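Local atomic coordinates of minor capsid protein (Cafeteriavirus-dependent mavirus, PDB entry 6G42), a protein that forms the pentameric penton of the mavirus capsid as a single jelly-roll protein, and probably occupies the fivefold vertices of the icosahedral shell. Residues Met5-Ile9 and Leu43-Tyr49; Asp72-Gly76 and Gly87-Phe93; Lys141-Thr146 and Asp186-Ala192; Pro212-Glu216 and His263-Gln267. One frame throughout, in Å; residues are numbered along the deposited sequence.

Contact 1: residues Met5-Ile9 and Leu43-Tyr49; sequences MKQYI and LDPDKNY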
loop_
_atom_site.group_PDB
_atom_site.type_symbol
_atom_site.label_atom_id
_atom_site.label_comp_id
_atom_site.label_asym_id
_atom_site.label_seq_id
_atom_site.Cartn_x
_atom_site.Cartn_y
_atom_site.Cartn_z
ATOM N N MET C 5 16.816 -17.827 -30.065
ATOM C CA MET C 5 16.310 -16.433 -30.269
ATOM C C MET C 5 14.802 -16.326 -29.980
ATOM O O MET C 5 13.967 -16.529 -30.867
ATOM C CB MET C 5 16.644 -15.937 -31.692
ATOM C CG MET C 5 16.288 -14.478 -31.984
ATOM S SD MET C 5 17.358 -13.255 -31.191
ATOM C CE MET C 5 18.515 -12.890 -32.514
ATOM N N LYS C 6 14.479 -16.023 -28.722
ATOM C CA LYS C 6 13.130 -15.625 -28.306
ATOM C C LYS C 6 12.881 -14.177 -28.738
ATOM O O LYS C 6 13.767 -13.331 -28.605
ATOM C CB LYS C 6 13.002 -15.736 -26.788
ATOM C CG LYS C 6 11.589 -15.592 -26.243
ATOM C CD LYS C 6 11.600 -15.636 -24.718
ATOM C CE LYS C 6 10.428 -16.414 -24.133
ATOM N NZ LYS C 6 9.131 -15.731 -24.361
ATOM N N GLN C 7 11.674 -13.896 -29.227
ATOM C CA GLN C 7 11.366 -12.617 -29.880
ATOM C C GLN C 7 10.286 -11.827 -29.134
ATOM O O GLN C 7 9.250 -12.382 -28.761
ATOM C CB GLN C 7 10.918 -12.869 -31.324
ATOM C CG GLN C 7 11.106 -11.682 -32.263
ATOM C CD GLN C 7 10.669 -11.976 -33.692
ATOM O OE1 GLN C 7 9.820 -12.834 -33.930
ATOM N NE2 GLN C 7 11.241 -11.250 -34.653
ATOM N N TYR C 8 10.547 -10.533 -28.938
ATOM C CA TYR C 8 9.590 -9.577 -28.364
ATOM C C TYR C 8 9.229 -8.548 -29.434
ATOM O O TYR C 8 10.081 -7.765 -29.853
ATOM C CB TYR C 8 10.187 -8.859 -27.142
ATOM C CG TYR C 8 10.342 -9.744 -25.925
ATOM C CD1 TYR C 8 11.416 -10.627 -25.812
ATOM C CD2 TYR C 8 9.415 -9.708 -24.888
ATOM C CE1 TYR C 8 11.556 -11.448 -24.706
ATOM C CE2 TYR C 8 9.549 -10.521 -23.773
ATOM C CZ TYR C 8 10.619 -11.389 -23.687
ATOM O OH TYR C 8 10.748 -12.194 -22.582
ATOM N N ILE C 9 7.974 -8.567 -29.874
ATOM C CA ILE C 9 7.466 -7.609 -30.857
ATOM C C ILE C 9 6.426 -6.756 -30.132
ATOM O O ILE C 9 5.460 -7.287 -29.582
ATOM C CB ILE C 9 6.880 -8.314 -32.114
ATOM C CG1 ILE C 9 7.955 -9.164 -32.804
ATOM C CG2 ILE C 9 6.337 -7.302 -33.116
ATOM C CD1 ILE C 9 7.423 -10.102 -33.870
ATOM N N LEU C 43 4.070 -10.465 -37.864
ATOM C CA LEU C 43 4.762 -11.626 -37.275
ATOM C C LEU C 43 5.534 -12.461 -38.312
ATOM O O LEU C 43 5.233 -12.423 -39.510
ATOM C CB LEU C 43 3.739 -12.519 -36.569
ATOM C CG LEU C 43 2.835 -11.844 -35.533
ATOM C CD1 LEU C 43 1.704 -12.773 -35.118
ATOM C CD2 LEU C 43 3.640 -11.404 -34.322
ATOM N N ASP C 44 6.531 -13.211 -37.838
ATOM C CA ASP C 44 7.248 -14.186 -38.676
ATOM C C ASP C 44 6.356 -15.408 -38.917
ATOM O O ASP C 44 5.622 -15.818 -38.010
ATOM C CB ASP C 44 8.546 -14.670 -38.008
ATOM C CG ASP C 44 9.575 -13.566 -37.820
ATOM O OD1 ASP C 44 9.211 -12.370 -37.856
ATOM O OD2 ASP C 44 10.764 -13.904 -37.620
ATOM N N PRO C 45 6.411 -15.994 -40.131
ATOM C CA PRO C 45 5.653 -17.229 -40.376
ATOM C C PRO C 45 6.252 -18.486 -39.721
ATOM O O PRO C 45 5.518 -19.435 -39.459
ATOM C CB PRO C 45 5.654 -17.348 -41.902
ATOM C CG PRO C 45 6.872 -16.615 -42.340
ATOM C CD PRO C 45 7.087 -15.510 -41.350
ATOM N N ASP C 46 7.557 -18.484 -39.452
ATOM C CA ASP C 46 8.244 -19.660 -38.885
ATOM C C ASP C 46 8.062 -19.880 -37.375
ATOM O O ASP C 46 8.413 -20.954 -36.877
ATOM C CB ASP C 46 9.746 -19.602 -39.203
ATOM C CG ASP C 46 10.044 -19.704 -40.701
ATOM O OD1 ASP C 46 9.191 -20.191 -41.477
ATOM O OD2 ASP C 46 11.154 -19.299 -41.105
ATOM N N LYS C 47 7.525 -18.888 -36.658
ATOM C CA LYS C 47 7.381 -18.949 -35.188
ATOM C C LYS C 47 5.921 -18.991 -34.727
ATOM O O LYS C 47 5.007 -18.669 -35.488
ATOM C CB LYS C 47 8.070 -17.747 -34.539
ATOM C CG LYS C 47 9.565 -17.646 -34.810
ATOM C CD LYS C 47 10.100 -16.280 -34.408
ATOM C CE LYS C 47 11.566 -16.084 -34.765
ATOM N NZ LYS C 47 12.461 -16.254 -33.587
ATOM N N ASN C 48 5.729 -19.400 -33.473
ATOM C CA ASN C 48 4.438 -19.315 -32.776
ATOM C C ASN C 48 4.490 -18.212 -31.724
ATOM O O ASN C 48 5.519 -18.027 -31.071
ATOM C CB ASN C 48 4.106 -20.639 -32.086
ATOM C CG ASN C 48 3.731 -21.735 -33.063
ATOM O OD1 ASN C 48 3.156 -21.476 -34.123
ATOM N ND2 ASN C 48 4.041 -22.973 -32.702
ATOM N N TYR C 49 3.371 -17.512 -31.544
ATOM C CA TYR C 49 3.309 -16.336 -30.669
ATOM C C TYR C 49 2.187 -16.371 -29.638
ATOM O O TYR C 49 1.123 -16.945 -29.868
ATOM C CB TYR C 49 3.135 -15.075 -31.502
ATOM C CG TYR C 49 4.305 -14.766 -32.395
ATOM C CD1 TYR C 49 4.429 -15.372 -33.643
ATOM C CD2 TYR C 49 5.288 -13.860 -32.003
ATOM C CE1 TYR C 49 5.502 -15.086 -34.476
ATOM C CE2 TYR C 49 6.365 -13.564 -32.829
ATOM C CZ TYR C 49 6.466 -14.179 -34.066
ATOM O OH TYR C 49 7.523 -13.891 -34.892
#
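Leu43 opens the loop that leads into strand 49-62, and its CD2 meets CD1 of Ile9 at 4.0 Å, the apolar end of the contact. Next comes Asp44, whose backbone N donates to the hydroxyl of its own segment, Tyr49 OH, at 3.2 Å with an N-H...O angle of 153°; its OD1 stays 4.0 Å from Gln7 NE2, too far for a hydrogen bond. Pro45 and Asp46 carry the chain around a bend out of reach of residues 5-9. Both segments lead into one antiparallel jelly-roll sheet, in which strands 8-15 and 49-62 lie on either side of strand 296-305, so Gln7 and Tyr49 have CA atoms 8.9 Å apart and meet through side chains. Lys47 reaches back toward the N terminus, packing its CD 3.5 Å from Gln7 OE1; its NZ comes within 3.1 Å of Met5 O, but the angle is too poor for a hydrogen bond. Tyr49 provides the polar link, donating OH to Gln7 OE1 at 2.7 Å, with that oxygen at the ring edge, while its CE2 lies 3.8 Å from Ile9 CD1. Beyond the pair, Lys6 O and Tyr8 N bond to the side chain of Asn264 of a neighbouring subunit.

Contact 2: residues Asp72-Gly76 and Gly87-Phe93; sequences DYQVG and GVREVDF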
loop_
_atom_site.group_PDB
_atom_site.type_symbol
_atom_site.label_atom_id
_atom_site.label_comp_id
_atom_site.label_asym_id
_atom_site.label_seq_id
_atom_site.Cartn_x
_atom_site.Cartn_y
_atom_site.Cartn_z
ATOM N N ASP C 72 -34.668 -3.152 -7.229
ATOM C CA ASP C 72 -36.091 -3.005 -6.886
ATOM C C ASP C 72 -36.223 -2.490 -5.455
ATOM O O ASP C 72 -36.522 -3.249 -4.534
ATOM C CB ASP C 72 -36.828 -4.344 -7.034
ATOM C CG ASP C 72 -36.819 -4.872 -8.461
ATOM O OD1 ASP C 72 -37.080 -4.093 -9.406
ATOM O OD2 ASP C 72 -36.561 -6.083 -8.640
ATOM N N TYR C 73 -35.993 -1.194 -5.280
ATOM C CA TYR C 73 -36.010 -0.583 -3.949
ATOM C C TYR C 73 -37.429 -0.244 -3.502
ATOM O O TYR C 73 -38.296 0.035 -4.328
ATOM C CB TYR C 73 -35.134 0.682 -3.903
ATOM C CG TYR C 73 -33.637 0.479 -4.136
ATOM C CD1 TYR C 73 -33.011 -0.762 -3.934
ATOM C CD2 TYR C 73 -32.835 1.555 -4.523
ATOM C CE1 TYR C 73 -31.648 -0.922 -4.144
ATOM C CE2 TYR C 73 -31.471 1.403 -4.732
ATOM C CZ TYR C 73 -30.881 0.163 -4.545
ATOM O OH TYR C 73 -29.531 0.007 -4.752
ATOM N N GLN C 74 -37.639 -0.278 -2.185
ATOM C CA GLN C 74 -38.881 0.157 -1.541
ATOM C C GLN C 74 -38.571 0.693 -0.151
ATOM O O GLN C 74 -37.908 0.015 0.637
ATOM C CB GLN C 74 -39.873 -0.996 -1.366
ATOM C CG GLN C 74 -40.475 -1.558 -2.642
ATOM C CD GLN C 74 -41.549 -2.610 -2.376
ATOM O OE1 GLN C 74 -42.130 -2.673 -1.288
ATOM N NE2 GLN C 74 -41.816 -3.444 -3.380
ATOM N N VAL C 75 -39.060 1.895 0.144
ATOM C CA VAL C 75 -39.031 2.435 1.514
ATOM C C VAL C 75 -40.407 2.296 2.160
ATOM O O VAL C 75 -41.389 1.983 1.489
ATOM C CB VAL C 75 -38.537 3.901 1.596
ATOM C CG1 VAL C 75 -37.068 3.979 1.212
ATOM C CG2 VAL C 75 -39.374 4.850 0.743
ATOM N N GLY C 76 -40.458 2.513 3.469
ATOM C CA GLY C 76 -41.707 2.439 4.226
ATOM C C GLY C 76 -41.604 3.119 5.573
ATOM O O GLY C 76 -40.522 3.540 5.981
ATOM N N GLY C 87 -47.251 2.836 5.495
ATOM C CA GLY C 87 -47.165 2.935 4.034
ATOM C C GLY C 87 -45.880 2.370 3.462
ATOM O O GLY C 87 -44.871 2.279 4.159
ATOM N N VAL C 88 -45.943 1.973 2.190
ATOM C CA VAL C 88 -44.799 1.459 1.430
ATOM C C VAL C 88 -44.912 1.959 -0.015
ATOM O O VAL C 88 -45.992 1.909 -0.611
ATOM C CB VAL C 88 -44.745 -0.091 1.451
ATOM C CG1 VAL C 88 -43.672 -0.631 0.516
ATOM C CG2 VAL C 88 -44.486 -0.602 2.860
ATOM N N ARG C 89 -43.791 2.421 -0.571
ATOM C CA ARG C 89 -43.727 2.892 -1.964
ATOM C C ARG C 89 -42.420 2.476 -2.645
ATOM O O ARG C 89 -41.374 2.393 -1.999
ATOM C CB ARG C 89 -43.873 4.413 -2.016
ATOM C CG ARG C 89 -44.196 4.953 -3.406
ATOM C CD ARG C 89 -44.408 6.460 -3.407
ATOM N NE ARG C 89 -45.547 6.867 -2.581
ATOM C CZ ARG C 89 -45.956 8.124 -2.396
ATOM N NH1 ARG C 89 -45.328 9.144 -2.981
ATOM N NH2 ARG C 89 -47.008 8.361 -1.618
ATOM N N GLU C 90 -42.494 2.220 -3.951
ATOM C CA GLU C 90 -41.306 1.930 -4.758
ATOM C C GLU C 90 -40.552 3.217 -5.051
ATOM O O GLU C 90 -41.165 4.253 -5.284
ATOM C CB GLU C 90 -41.683 1.274 -6.093
ATOM C CG GLU C 90 -42.471 -0.024 -5.980
ATOM C CD GLU C 90 -42.651 -0.749 -7.311
ATOM O OE1 GLU C 90 -42.157 -0.265 -8.361
ATOM O OE2 GLU C 90 -43.295 -1.821 -7.307
ATOM N N VAL C 91 -39.225 3.142 -5.053
ATOM C CA VAL C 91 -38.388 4.282 -5.430
ATOM C C VAL C 91 -38.396 4.389 -6.961
ATOM O O VAL C 91 -38.065 3.427 -7.660
ATOM C CB VAL C 91 -36.944 4.158 -4.887
ATOM C CG1 VAL C 91 -36.097 5.371 -5.276
ATOM C CG2 VAL C 91 -36.959 4.009 -3.370
ATOM N N ASP C 92 -38.786 5.561 -7.459
ATOM C CA ASP C 92 -38.892 5.822 -8.893
ATOM C C ASP C 92 -37.687 6.647 -9.344
ATOM O O ASP C 92 -37.493 7.772 -8.889
ATOM C CB ASP C 92 -40.204 6.567 -9.197
ATOM C CG ASP C 92 -40.584 6.541 -10.683
ATOM O OD1 ASP C 92 -39.760 6.153 -11.538
ATOM O OD2 ASP C 92 -41.732 6.919 -11.002
ATOM N N PHE C 93 -36.880 6.070 -10.233
ATOM C CA PHE C 93 -35.700 6.740 -10.796
ATOM C C PHE C 93 -35.930 7.341 -12.199
ATOM O O PHE C 93 -35.028 7.976 -12.754
ATOM C CB PHE C 93 -34.515 5.763 -10.827
ATOM C CG PHE C 93 -34.024 5.357 -9.459
ATOM C CD1 PHE C 93 -33.132 6.164 -8.756
ATOM C CD2 PHE C 93 -34.445 4.167 -8.876
ATOM C CE1 PHE C 93 -32.672 5.793 -7.500
ATOM C CE2 PHE C 93 -33.989 3.792 -7.620
ATOM C CZ PHE C 93 -33.099 4.605 -6.932
#
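Strands 74-76 and 87-90 run antiparallel, their N-to-C directions 158° apart and their axes 4.9 Å apart at closest approach. Val75 and Arg89 form the hydrogen-bonded pair, with Val75 N to Arg89 O and Arg89 N to Val75 O both 3.2 Å. Non-hydrogen-bonded pairs flank it: Gln74 with Glu90 (CA to CA 4.4 Å) and Gly76 with Val88 (CA to CA 4.3 Å). A weak bond, Val91 N to Tyr73 O at 3.3 Å, continues the ladder past the strand ends. At Gly76 a CB would be crowded by Gly87 O and Val88 CG2. On the face of Gln74 and Glu90, Gln74 OE1 lies 3.1 Å from Val88 CG1 but bonds to Tyr178. Tyr73 packs CB on Val91 CG2 at 3.8 Å and its CD2 3.9 Å from CZ of Phe93, at the edge of that ring. Val75 and Val91 also touch helix 106-120. The pattern is that of a beta hairpin, here forming one edge of the five-stranded antiparallel sheet of the lobe inserted between two jelly-roll strands.

Contact 3: residues Lys141-Thr146 and Asp186-Ala192; sequences KFEITT and DVETQDA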
loop_
_atom_site.group_PDB
_atom_site.type_symbol
_atom_site.label_atom_id
_atom_site.label_comp_id
_atom_site.label_asym_id
_atom_site.label_seq_id
_atom_site.Cartn_x
_atom_site.Cartn_y
_atom_site.Cartn_z
ATOM N N LYS C 141 -20.503 8.382 2.014
ATOM C CA LYS C 141 -21.464 7.583 2.773
ATOM C C LYS C 141 -22.806 8.290 2.778
ATOM O O LYS C 141 -22.860 9.519 2.836
ATOM C CB LYS C 141 -21.000 7.421 4.214
ATOM C CG LYS C 141 -19.764 6.559 4.381
ATOM C CD LYS C 141 -19.146 6.765 5.753
ATOM C CE LYS C 141 -18.088 5.717 6.049
ATOM N NZ LYS C 141 -17.606 5.819 7.452
ATOM N N PHE C 142 -23.882 7.511 2.720
ATOM C CA PHE C 142 -25.236 8.052 2.779
ATOM C C PHE C 142 -25.640 8.289 4.231
ATOM O O PHE C 142 -25.266 7.517 5.122
ATOM C CB PHE C 142 -26.226 7.114 2.091
ATOM C CG PHE C 142 -26.048 7.041 0.602
ATOM C CD1 PHE C 142 -25.112 6.178 0.044
ATOM C CD2 PHE C 142 -26.812 7.841 -0.248
ATOM C CE1 PHE C 142 -24.943 6.108 -1.334
ATOM C CE2 PHE C 142 -26.646 7.775 -1.627
ATOM C CZ PHE C 142 -25.709 6.908 -2.172
ATOM N N GLU C 143 -26.402 9.362 4.449
ATOM C CA GLU C 143 -26.826 9.794 5.786
ATOM C C GLU C 143 -28.342 9.927 5.868
ATOM O O GLU C 143 -28.995 10.278 4.882
ATOM C CB GLU C 143 -26.201 11.148 6.128
ATOM C CG GLU C 143 -24.684 11.172 6.109
ATOM C CD GLU C 143 -24.125 12.517 6.526
ATOM O OE1 GLU C 143 -24.575 13.550 5.991
ATOM O OE2 GLU C 143 -23.216 12.546 7.378
ATOM N N ILE C 144 -28.885 9.657 7.054
ATOM C CA ILE C 144 -30.299 9.889 7.360
ATOM C C ILE C 144 -30.354 10.913 8.484
ATOM O O ILE C 144 -29.779 10.694 9.554
ATOM C CB ILE C 144 -31.023 8.587 7.773
ATOM C CG1 ILE C 144 -31.111 7.628 6.580
ATOM C CG2 ILE C 144 -32.434 8.872 8.280
ATOM C CD1 ILE C 144 -31.297 6.176 6.966
ATOM N N THR C 145 -31.041 12.027 8.226
ATOM C CA THR C 145 -31.243 13.094 9.213
ATOM C C THR C 145 -32.676 13.038 9.742
ATOM O O THR C 145 -33.622 12.874 8.967
ATOM C CB THR C 145 -30.944 14.476 8.609
ATOM O OG1 THR C 145 -29.596 14.493 8.128
ATOM C CG2 THR C 145 -31.116 15.591 9.647
ATOM N N THR C 146 -32.813 13.194 11.060
ATOM C CA THR C 146 -34.083 12.990 11.768
ATOM C C THR C 146 -34.197 13.870 13.014
ATOM O O THR C 146 -33.188 14.253 13.607
ATOM C CB THR C 146 -34.253 11.517 12.209
ATOM O OG1 THR C 146 -32.999 10.997 12.667
ATOM C CG2 THR C 146 -34.755 10.655 11.063
ATOM N N ASP C 186 -29.366 12.726 15.720
ATOM C CA ASP C 186 -29.931 13.647 14.715
ATOM C C ASP C 186 -29.509 13.228 13.315
ATOM O O ASP C 186 -30.354 12.948 12.463
ATOM C CB ASP C 186 -29.494 15.107 14.964
ATOM C CG ASP C 186 -30.425 15.875 15.912
ATOM O OD1 ASP C 186 -31.506 15.371 16.282
ATOM O OD2 ASP C 186 -30.071 17.019 16.274
ATOM N N VAL C 187 -28.195 13.171 13.112
ATOM C CA VAL C 187 -27.595 12.773 11.841
ATOM C C VAL C 187 -26.907 11.418 12.036
ATOM O O VAL C 187 -25.888 11.332 12.723
ATOM C CB VAL C 187 -26.580 13.835 11.351
ATOM C CG1 VAL C 187 -25.943 13.429 10.025
ATOM C CG2 VAL C 187 -27.259 15.194 11.210
ATOM N N GLU C 188 -27.484 10.372 11.442
ATOM C CA GLU C 188 -26.906 9.016 11.453
ATOM C C GLU C 188 -26.331 8.672 10.074
ATOM O O GLU C 188 -26.968 8.917 9.048
ATOM C CB GLU C 188 -27.961 7.976 11.852
ATOM C CG GLU C 188 -28.312 7.962 13.339
ATOM C CD GLU C 188 -27.321 7.201 14.213
ATOM O OE1 GLU C 188 -26.232 6.808 13.737
ATOM O OE2 GLU C 188 -27.640 6.994 15.403
ATOM N N THR C 189 -25.132 8.092 10.071
ATOM C CA THR C 189 -24.393 7.785 8.841
ATOM C C THR C 189 -23.999 6.306 8.798
ATOM O O THR C 189 -23.966 5.636 9.826
ATOM C CB THR C 189 -23.141 8.697 8.691
ATOM O OG1 THR C 189 -22.429 8.363 7.491
ATOM C CG2 THR C 189 -22.198 8.580 9.887
ATOM N N GLN C 190 -23.722 5.815 7.592
ATOM C CA GLN C 190 -23.219 4.453 7.374
ATOM C C GLN C 190 -21.896 4.248 8.108
ATOM O O GLN C 190 -21.086 5.170 8.181
ATOM C CB GLN C 190 -22.980 4.222 5.875
ATOM C CG GLN C 190 -24.226 4.050 5.018
ATOM C CD GLN C 190 -23.899 3.812 3.542
ATOM O OE1 GLN C 190 -23.397 4.702 2.859
ATOM N NE2 GLN C 190 -24.192 2.612 3.046
ATOM N N ASP C 191 -21.669 3.046 8.639
ATOM C CA ASP C 191 -20.355 2.719 9.238
ATOM C C ASP C 191 -19.258 2.379 8.196
ATOM O O ASP C 191 -18.086 2.244 8.557
ATOM C CB ASP C 191 -20.464 1.661 10.378
ATOM C CG ASP C 191 -20.830 0.241 9.896
ATOM O OD1 ASP C 191 -20.186 -0.310 8.975
ATOM O OD2 ASP C 191 -21.742 -0.363 10.507
ATOM N N ALA C 192 -19.641 2.264 6.920
ATOM C CA ALA C 192 -18.716 1.942 5.823
ATOM C C ALA C 192 -19.288 2.337 4.460
ATOM O O ALA C 192 -20.504 2.348 4.262
ATOM C CB ALA C 192 -18.389 0.457 5.830
#
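Lys141 has the most surface covered, 82 Å². Its CB points toward the partner, and its nearly fully extended side chain lies along residues 189-192: CB is 3.7 Å from Thr189 OG1, CE 3.8 Å from Ala192 CA, and NZ 3.8 Å from Asp191 O. Gln190, with 72 Å² covered, substitutes a side chain for a backbone acceptor: its OE1 receives Phe142 N at 2.9 Å and 167°, while its own N makes only a weak bond to Phe142 O at 3.4 Å. Gln190 OE1 also lies 3.6 Å from Phe142 CD1, at the ring edge. Asp186, with 60 Å², closes the other end through its carbonyl, which takes Thr146 N at 2.8 Å and, weakly, Thr146 OG1 at 3.3 Å; its carboxylate instead forms a salt bridge with Arg151. Between these ends runs a regular antiparallel ladder, the strand directions 151° apart. Ile144 and Glu188 are the hydrogen-bonded pair (Ile144 N to Glu188 O 2.9 Å, Glu188 N to Ile144 O 3.0 Å), with Glu143-Thr189 and Thr145-Val187 as non-hydrogen-bonded pairs. Strand 141-145 is the middle of a three-stranded antiparallel sheet, paired on its other side with strand 132-136, where Glu143 bonds to Asn136; the ring of Phe142 meets Phe166, just after helix 160-165, edge-to-face, and strand 187-189 is one of the sheet's two outer strands within the chain.

Contact 4: residues Pro212-Glu216 and His263-Gln267; sequences PVSYE and HNILQ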
loop_
_atom_site.group_PDB
_atom_site.type_symbol
_atom_site.label_atom_id
_atom_site.label_comp_id
_atom_site.label_asym_id
_atom_site.label_seq_id
_atom_site.Cartn_x
_atom_site.Cartn_y
_atom_site.Cartn_z
ATOM N N PRO C 212 -6.632 -13.182 -35.558
ATOM C CA PRO C 212 -6.590 -14.637 -35.378
ATOM C C PRO C 212 -5.984 -15.023 -34.022
ATOM O O PRO C 212 -4.780 -15.284 -33.897
ATOM C CB PRO C 212 -5.751 -15.122 -36.565
ATOM C CG PRO C 212 -4.901 -13.958 -36.930
ATOM C CD PRO C 212 -5.702 -12.732 -36.613
ATOM N N VAL C 213 -6.853 -15.034 -33.018
ATOM C CA VAL C 213 -6.484 -15.301 -31.636
ATOM C C VAL C 213 -7.443 -16.349 -31.065
ATOM O O VAL C 213 -8.596 -16.454 -31.498
ATOM C CB VAL C 213 -6.494 -13.990 -30.803
ATOM C CG1 VAL C 213 -7.909 -13.458 -30.601
ATOM C CG2 VAL C 213 -5.800 -14.180 -29.468
ATOM N N SER C 214 -6.964 -17.121 -30.098
ATOM C CA SER C 214 -7.784 -18.146 -29.464
ATOM C C SER C 214 -8.926 -17.501 -28.684
ATOM O O SER C 214 -8.737 -16.481 -28.022
ATOM C CB SER C 214 -6.931 -19.015 -28.543
ATOM O OG SER C 214 -7.604 -20.219 -28.236
ATOM N N TYR C 215 -10.108 -18.095 -28.784
ATOM C CA TYR C 215 -11.307 -17.581 -28.132
ATOM C C TYR C 215 -11.323 -18.080 -26.695
ATOM O O TYR C 215 -10.755 -19.119 -26.396
ATOM C CB TYR C 215 -12.570 -18.086 -28.845
ATOM C CG TYR C 215 -12.872 -17.464 -30.208
ATOM C CD1 TYR C 215 -11.972 -17.578 -31.279
ATOM C CD2 TYR C 215 -14.083 -16.794 -30.442
ATOM C CE1 TYR C 215 -12.257 -17.026 -32.523
ATOM C CE2 TYR C 215 -14.374 -16.241 -31.684
ATOM C CZ TYR C 215 -13.459 -16.358 -32.721
ATOM O OH TYR C 215 -13.738 -15.813 -33.954
ATOM N N GLU C 216 -11.973 -17.329 -25.812
ATOM C CA GLU C 216 -12.271 -17.801 -24.456
ATOM C C GLU C 216 -13.601 -18.553 -24.495
ATOM O O GLU C 216 -14.462 -18.245 -25.319
ATOM C CB GLU C 216 -12.356 -16.637 -23.452
ATOM C CG GLU C 216 -11.076 -15.807 -23.296
ATOM C CD GLU C 216 -11.035 -14.984 -22.007
ATOM O OE1 GLU C 216 -12.096 -14.723 -21.407
ATOM O OE2 GLU C 216 -9.935 -14.580 -21.578
ATOM N N HIS C 263 -2.767 -15.020 -24.613
ATOM C CA HIS C 263 -3.665 -15.684 -25.567
ATOM C C HIS C 263 -2.871 -16.171 -26.758
ATOM O O HIS C 263 -1.956 -15.486 -27.210
ATOM C CB HIS C 263 -4.751 -14.725 -26.031
ATOM C CG HIS C 263 -5.664 -14.302 -24.935
ATOM N ND1 HIS C 263 -6.659 -15.119 -24.448
ATOM C CD2 HIS C 263 -5.711 -13.168 -24.200
ATOM C CE1 HIS C 263 -7.292 -14.501 -23.468
ATOM N NE2 HIS C 263 -6.738 -13.313 -23.300
ATOM N N ASN C 264 -3.222 -17.350 -27.262
ATOM C CA ASN C 264 -2.509 -17.949 -28.391
ATOM C C ASN C 264 -2.904 -17.275 -29.699
ATOM O O ASN C 264 -4.092 -17.079 -29.960
ATOM C CB ASN C 264 -2.811 -19.444 -28.476
ATOM C CG ASN C 264 -2.123 -20.246 -27.387
ATOM O OD1 ASN C 264 -2.774 -20.784 -26.487
ATOM N ND2 ASN C 264 -0.797 -20.343 -27.471
ATOM N N ILE C 265 -1.908 -16.908 -30.501
ATOM C CA ILE C 265 -2.136 -16.471 -31.879
ATOM C C ILE C 265 -2.158 -17.727 -32.751
ATOM O O ILE C 265 -1.203 -18.508 -32.746
ATOM C CB ILE C 265 -1.049 -15.483 -32.370
ATOM C CG1 ILE C 265 -1.095 -14.173 -31.561
ATOM C CG2 ILE C 265 -1.193 -15.180 -33.862
ATOM C CD1 ILE C 265 -2.364 -13.344 -31.708
ATOM N N LEU C 266 -3.252 -17.898 -33.497
ATOM C CA LEU C 266 -3.480 -19.088 -34.322
ATOM C C LEU C 266 -2.853 -18.990 -35.720
ATOM O O LEU C 266 -2.414 -20.007 -36.269
ATOM C CB LEU C 266 -4.984 -19.373 -34.432
ATOM C CG LEU C 266 -5.761 -19.483 -33.109
ATOM C CD1 LEU C 266 -7.253 -19.615 -33.381
ATOM C CD2 LEU C 266 -5.279 -20.636 -32.235
ATOM N N GLN C 267 -2.809 -17.776 -36.279
ATOM C CA GLN C 267 -2.271 -17.532 -37.627
ATOM C C GLN C 267 -1.224 -16.420 -37.613
ATOM O O GLN C 267 -1.419 -15.397 -36.972
ATOM C CB GLN C 267 -3.394 -17.141 -38.593
ATOM C CG GLN C 267 -4.632 -18.021 -38.517
ATOM C CD GLN C 267 -5.675 -17.657 -39.558
ATOM O OE1 GLN C 267 -6.760 -17.186 -39.219
ATOM N NE2 GLN C 267 -5.353 -17.874 -40.833
#
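Two backbone hydrogen bonds define the pairing: Ser214 N to Asn264 O at 2.9 Å (155°) and Leu266 N to Pro212 O at 3.1 Å (157°). They bracket Val213 and Ile265, whose CA atoms are 4.5 Å apart and which make the single bridge; the end-to-end directions, 149° apart, are roughly antiparallel. The same two carbonyls also accept CA-H...O contacts, Pro212 O from Ile265 CA at 3.5 Å and Asn264 O from Val213 CA at 3.4 Å. Apolar packing comes next: Val213 CG2 lies 3.6 Å from His263 CB and 4.2 Å from Ile265 CD1. Van der Waals contacts of carbon with oxygen add to it, Leu266 CD1 3.9 Å from Val213 O and, from Pro212, with the largest covered area at 97 Å², CB 3.5 Å from Gln267 OE1. Among polar groups, Glu216 OE2 sits 3.3 Å from His263 CE1, at the imidazole edge, but its carboxylate is held by Lys300 and Asn12 of a neighbouring subunit. Asn264 likewise bonds through its side chain to Lys6 and Tyr8 of that subunit. A loop thus adds one short bridge beside the end of strand 248-264, an outermost strand of a jelly-roll sheet within this chain, at a subunit interface of the pentamer.

Going from the N terminus, the four contacts close in series, none enclosing or crossing another. Contact 1 brings the first strand to the entry of strand 49-62. The chain then passes into the second lobe, where contact 2 closes a hairpin and contact 3 pairs the middle and an outer strand of a three-stranded sheet across 39 intervening residues; their centres are 19 Å apart, with nearest atoms about 8 Å apart. Contact 4 closes after the return to the jelly-roll and touches contact 1: Tyr49 O and Ile265 N, 3.1 Å apart, probably hydrogen-bond, with centres 15 Å apart. Contacts 1 and 2 lie on opposite sides of the chain's centre, their own centres about 60 Å apart. Residues 5-9 and 263-267 also supply complementary sides of the interface between subunits.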